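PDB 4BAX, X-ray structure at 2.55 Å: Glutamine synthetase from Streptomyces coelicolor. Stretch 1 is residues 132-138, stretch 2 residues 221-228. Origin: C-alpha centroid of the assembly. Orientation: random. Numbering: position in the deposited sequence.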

ATOM      1  N   GLY A 132       0.663  14.730 -13.612  1.00 36.89           N
ATOM      2  CA  GLY A 132      -0.278  15.699 -14.131  1.00 35.53           C
ATOM      3  C   GLY A 132      -0.016  17.172 -13.861  1.00 34.29           C
ATOM      4  O   GLY A 132       1.067  17.606 -13.458  1.00 34.25           O
ATOM      5  N   PHE A 133      -1.056  17.958 -14.053  1.00 32.93           N
ATOM      6  CA  PHE A 133      -0.928  19.378 -13.887  1.00 31.34           C
ATOM      7  C   PHE A 133      -1.969  19.886 -12.908  1.00 30.73           C
ATOM      8  O   PHE A 133      -3.078  19.349 -12.821  1.00 30.31           O
ATOM      9  N   PRO A 134      -1.610  20.938 -12.163  1.00 30.44           N
ATOM     10  CA  PRO A 134      -2.602  21.561 -11.289  1.00 29.58           C
ATOM     11  C   PRO A 134      -3.418  22.542 -12.122  1.00 28.23           C
ATOM     12  O   PRO A 134      -3.138  22.690 -13.316  1.00 27.70           O
ATOM     13  N   ALA A 135      -4.369  23.233 -11.505  1.00 27.59           N
ATOM     14  CA  ALA A 135      -5.146  24.221 -12.227  1.00 27.80           C
ATOM     15  C   ALA A 135      -4.194  25.315 -12.715  1.00 28.65           C
ATOM     16  O   ALA A 135      -3.088  25.491 -12.168  1.00 29.14           O
ATOM     17  N   ALA A 136      -4.621  26.041 -13.746  1.00 28.61           N
ATOM     18  CA  ALA A 136      -3.770  27.039 -14.382  1.00 28.38           C
ATOM     19  C   ALA A 136      -3.503  28.163 -13.404  1.00 28.53           C
ATOM     20  O   ALA A 136      -4.194  28.312 -12.400  1.00 28.66           O
ATOM     21  N   GLN A 137      -2.484  28.945 -13.704  1.00 28.90           N
ATOM     22  CA  GLN A 137      -2.018  29.981 -12.800  1.00 29.41           C
ATOM     23  C   GLN A 137      -3.075  31.073 -12.619  1.00 29.64           C
ATOM     24  O   GLN A 137      -3.930  31.263 -13.510  1.00 29.70           O
ATOM     25  N   GLY A 138      -3.037  31.741 -11.457  1.00 29.22           N
ATOM     26  CA  GLY A 138      -3.951  32.821 -11.130  1.00 28.75           C
ATOM     27  C   GLY A 138      -4.231  32.938  -9.643  1.00 28.67           C
ATOM     28  O   GLY A 138      -4.193  34.045  -9.096  1.00 29.49           O
ATOM     29  N   PRO A 221      11.601  25.724 -14.505  1.00 30.65           N
ATOM     30  CA  PRO A 221      11.457  24.382 -13.932  1.00 30.98           C
ATOM     31  C   PRO A 221      10.382  23.526 -14.634  1.00 31.87           C
ATOM     32  O   PRO A 221      10.567  22.316 -14.788  1.00 31.35           O
ATOM     33  N   VAL A 222       9.290  24.143 -15.077  1.00 33.61           N
ATOM     34  CA  VAL A 222       8.319  23.426 -15.905  1.00 35.70           C
ATOM     35  C   VAL A 222       8.165  24.141 -17.248  1.00 37.84           C
ATOM     36  O   VAL A 222       7.920  25.352 -17.294  1.00 38.31           O
ATOM     37  N   LYS A 223       8.254  23.388 -18.343  1.00 39.41           N
ATOM     38  CA  LYS A 223       8.129  24.004 -19.664  1.00 41.54           C
ATOM     39  C   LYS A 223       6.686  24.433 -19.948  1.00 41.39           C
ATOM     40  O   LYS A 223       5.735  23.871 -19.396  1.00 40.83           O
ATOM     41  N   GLY A 224       6.530  25.464 -20.768  1.00 41.72           N
ATOM     42  CA  GLY A 224       5.206  25.948 -21.086  1.00 42.26           C
ATOM     43  C   GLY A 224       4.845  27.303 -20.518  1.00 42.85           C
ATOM     44  O   GLY A 224       5.699  28.161 -20.322  1.00 42.43           O
ATOM     45  N   ASP A 225       3.576  27.468 -20.184  1.00 43.98           N
ATOM     46  CA  ASP A 225       3.093  28.763 -19.735  1.00 45.33           C
ATOM     47  C   ASP A 225       3.309  28.946 -18.246  1.00 44.29           C
ATOM     48  O   ASP A 225       2.970  29.988 -17.686  1.00 45.34           O
ATOM     49  N   TRP A 226       3.851  27.915 -17.605  1.00 41.53           N
ATOM     50  CA  TRP A 226       4.222  27.997 -16.195  1.00 38.11           C
ATOM     51  C   TRP A 226       5.365  28.997 -15.991  1.00 36.52           C
ATOM     52  O   TRP A 226       6.324  29.050 -16.755  1.00 36.35           O
ATOM     53  N   ASN A 227       5.252  29.782 -14.931  1.00 35.60           N
ATOM     54  CA  ASN A 227       6.164  30.893 -14.700  1.00 34.87           C
ATOM     55  C   ASN A 227       7.619  30.504 -14.474  1.00 33.03           C
ATOM     56  O   ASN A 227       7.928  29.561 -13.740  1.00 32.72           O
ATOM     57  N   GLY A 228       8.511  31.288 -15.064  1.00 31.82           N
ATOM     58  CA  GLY A 228       9.932  31.133 -14.827  1.00 30.57           C
ATOM     59  C   GLY A 228      10.363  31.697 -13.480  1.00 29.48           C
ATOM     60  O   GLY A 228       9.613  32.432 -12.823  1.00 29.51           O
TER

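Trp226 carries this contact between two irregular loops. Its CA-to-CB bond points sideways to stretch 1, yet chi1 m (-54°) with chi2 at 96° brings the indole in, and Trp226 has more of its surface covered by the opposing stretch (117 Å²) than any other residue here. The far rim of the indole meets the backbone: CH2 lies 3.5 Å from Ala135 O and 3.7 Å from Pro134 O, both carbonyls near the ring plane, at its edge. The same CH2 sits 3.7 Å from CG of Pro134, so the proline ring adds an apolar touch.

Phe133 points toward stretch 2 in rotamer m. Its ring and the five-membered ring of Trp226 lie nearly parallel but in offset planes, 6° between them and centroids 5.6 Å apart, meeting rim to rim rather than stacking; Phe133 CD1 reaches Trp226 CZ2 at 3.8 Å. Val222, chi1 t, closes this end loosely, its CG1 4.4 Å from Phe133 CE1 at the phenyl edge.

At the other end Gln137 also points toward its partner and extends (chi1 m, chi2 t). Its OE1 accepts a hydrogen bond from Asn227 N at 2.8 Å and rests 3.5 Å from Trp226 CE3. Asp225 starts sideways and its end leads away. The rule: a large ring can reach across from a sideways CA-to-CB bond, while one amide beside it satisfies a backbone NH.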

ATOM      1  CB  PHE A 133      -1.163  20.036 -15.239  1.00 30.43           C
ATOM      2  CG  PHE A 133      -0.027  19.824 -16.201  1.00 29.48           C
ATOM      3  CD1 PHE A 133       1.151  20.558 -16.082  1.00 28.79           C
ATOM      4  CD2 PHE A 133      -0.116  18.853 -17.196  1.00 29.02           C
ATOM      5  CE1 PHE A 133       2.202  20.350 -16.963  1.00 28.64           C
ATOM      6  CE2 PHE A 133       0.935  18.641 -18.079  1.00 28.86           C
ATOM      7  CZ  PHE A 133       2.096  19.384 -17.961  1.00 28.84           C
ATOM      8  CB  PRO A 134      -1.738  22.318 -10.270  1.00 29.81           C
ATOM      9  CG  PRO A 134      -0.471  22.628 -11.016  1.00 30.05           C
ATOM     10  CD  PRO A 134      -0.248  21.465 -11.943  1.00 30.42           C
ATOM     11  CB  ALA A 135      -6.204  24.807 -11.322  1.00 27.54           C
ATOM     12  CB  ALA A 136      -4.435  27.582 -15.648  1.00 28.13           C
ATOM     13  CB  GLN A 137      -0.693  30.557 -13.290  1.00 29.42           C
ATOM     14  CG  GLN A 137       0.429  29.548 -13.153  1.00 29.61           C
ATOM     15  CD  GLN A 137       1.676  29.975 -13.878  1.00 29.71           C
ATOM     16  OE1 GLN A 137       2.764  29.432 -13.646  1.00 29.61           O
ATOM     17  NE2 GLN A 137       1.531  30.956 -14.768  1.00 29.90           N
ATOM     18  CB  PRO A 221      11.099  24.670 -12.463  1.00 30.42           C
ATOM     19  CG  PRO A 221      10.537  26.027 -12.470  1.00 29.93           C
ATOM     20  CD  PRO A 221      11.293  26.770 -13.520  1.00 30.09           C
ATOM     21  CB  VAL A 222       6.934  23.331 -15.208  1.00 27.89           C
ATOM     22  CG1 VAL A 222       5.946  22.553 -16.068  1.00 27.38           C
ATOM     23  CG2 VAL A 222       7.058  22.686 -13.827  1.00 27.90           C
ATOM     24  CB  LYS A 223       8.665  23.101 -20.781  1.00 43.43           C
ATOM     25  CG  LYS A 223       7.617  22.120 -21.311  1.00 45.15           C
ATOM     26  CD  LYS A 223       8.191  20.749 -21.683  1.00 46.30           C
ATOM     27  CE  LYS A 223       7.058  19.767 -22.050  1.00 46.88           C
ATOM     28  NZ  LYS A 223       7.581  18.482 -22.604  1.00 47.20           N
ATOM     29  CB  ASP A 225       1.615  28.921 -20.076  1.00 47.28           C
ATOM     30  CG  ASP A 225       1.397  29.201 -21.548  1.00 49.06           C
ATOM     31  OD1 ASP A 225       2.319  29.768 -22.188  1.00 49.59           O
ATOM     32  OD2 ASP A 225       0.291  28.901 -22.054  1.00 49.71           O
ATOM     33  CB  TRP A 226       4.562  26.603 -15.647  1.00 36.49           C
ATOM     34  CG  TRP A 226       3.440  25.638 -15.901  1.00 34.74           C
ATOM     35  CD1 TRP A 226       3.323  24.755 -16.937  1.00 34.05           C
ATOM     36  CD2 TRP A 226       2.250  25.498 -15.122  1.00 33.44           C
ATOM     37  NE1 TRP A 226       2.135  24.063 -16.839  1.00 33.41           N
ATOM     38  CE2 TRP A 226       1.461  24.501 -15.730  1.00 32.98           C
ATOM     39  CE3 TRP A 226       1.781  26.111 -13.967  1.00 32.86           C
ATOM     40  CZ2 TRP A 226       0.234  24.114 -15.220  1.00 32.27           C
ATOM     41  CZ3 TRP A 226       0.556  25.719 -13.463  1.00 32.56           C
ATOM     42  CH2 TRP A 226      -0.199  24.732 -14.086  1.00 32.29           C
ATOM     43  CB  ASN A 227       5.674  31.766 -13.545  1.00 35.83           C
ATOM     44  CG  ASN A 227       5.122  33.093 -14.018  1.00 36.93           C
ATOM     45  OD1 ASN A 227       4.401  33.167 -15.024  1.00 37.30           O
ATOM     46  ND2 ASN A 227       5.425  34.148 -13.277  1.00 37.37           N
TER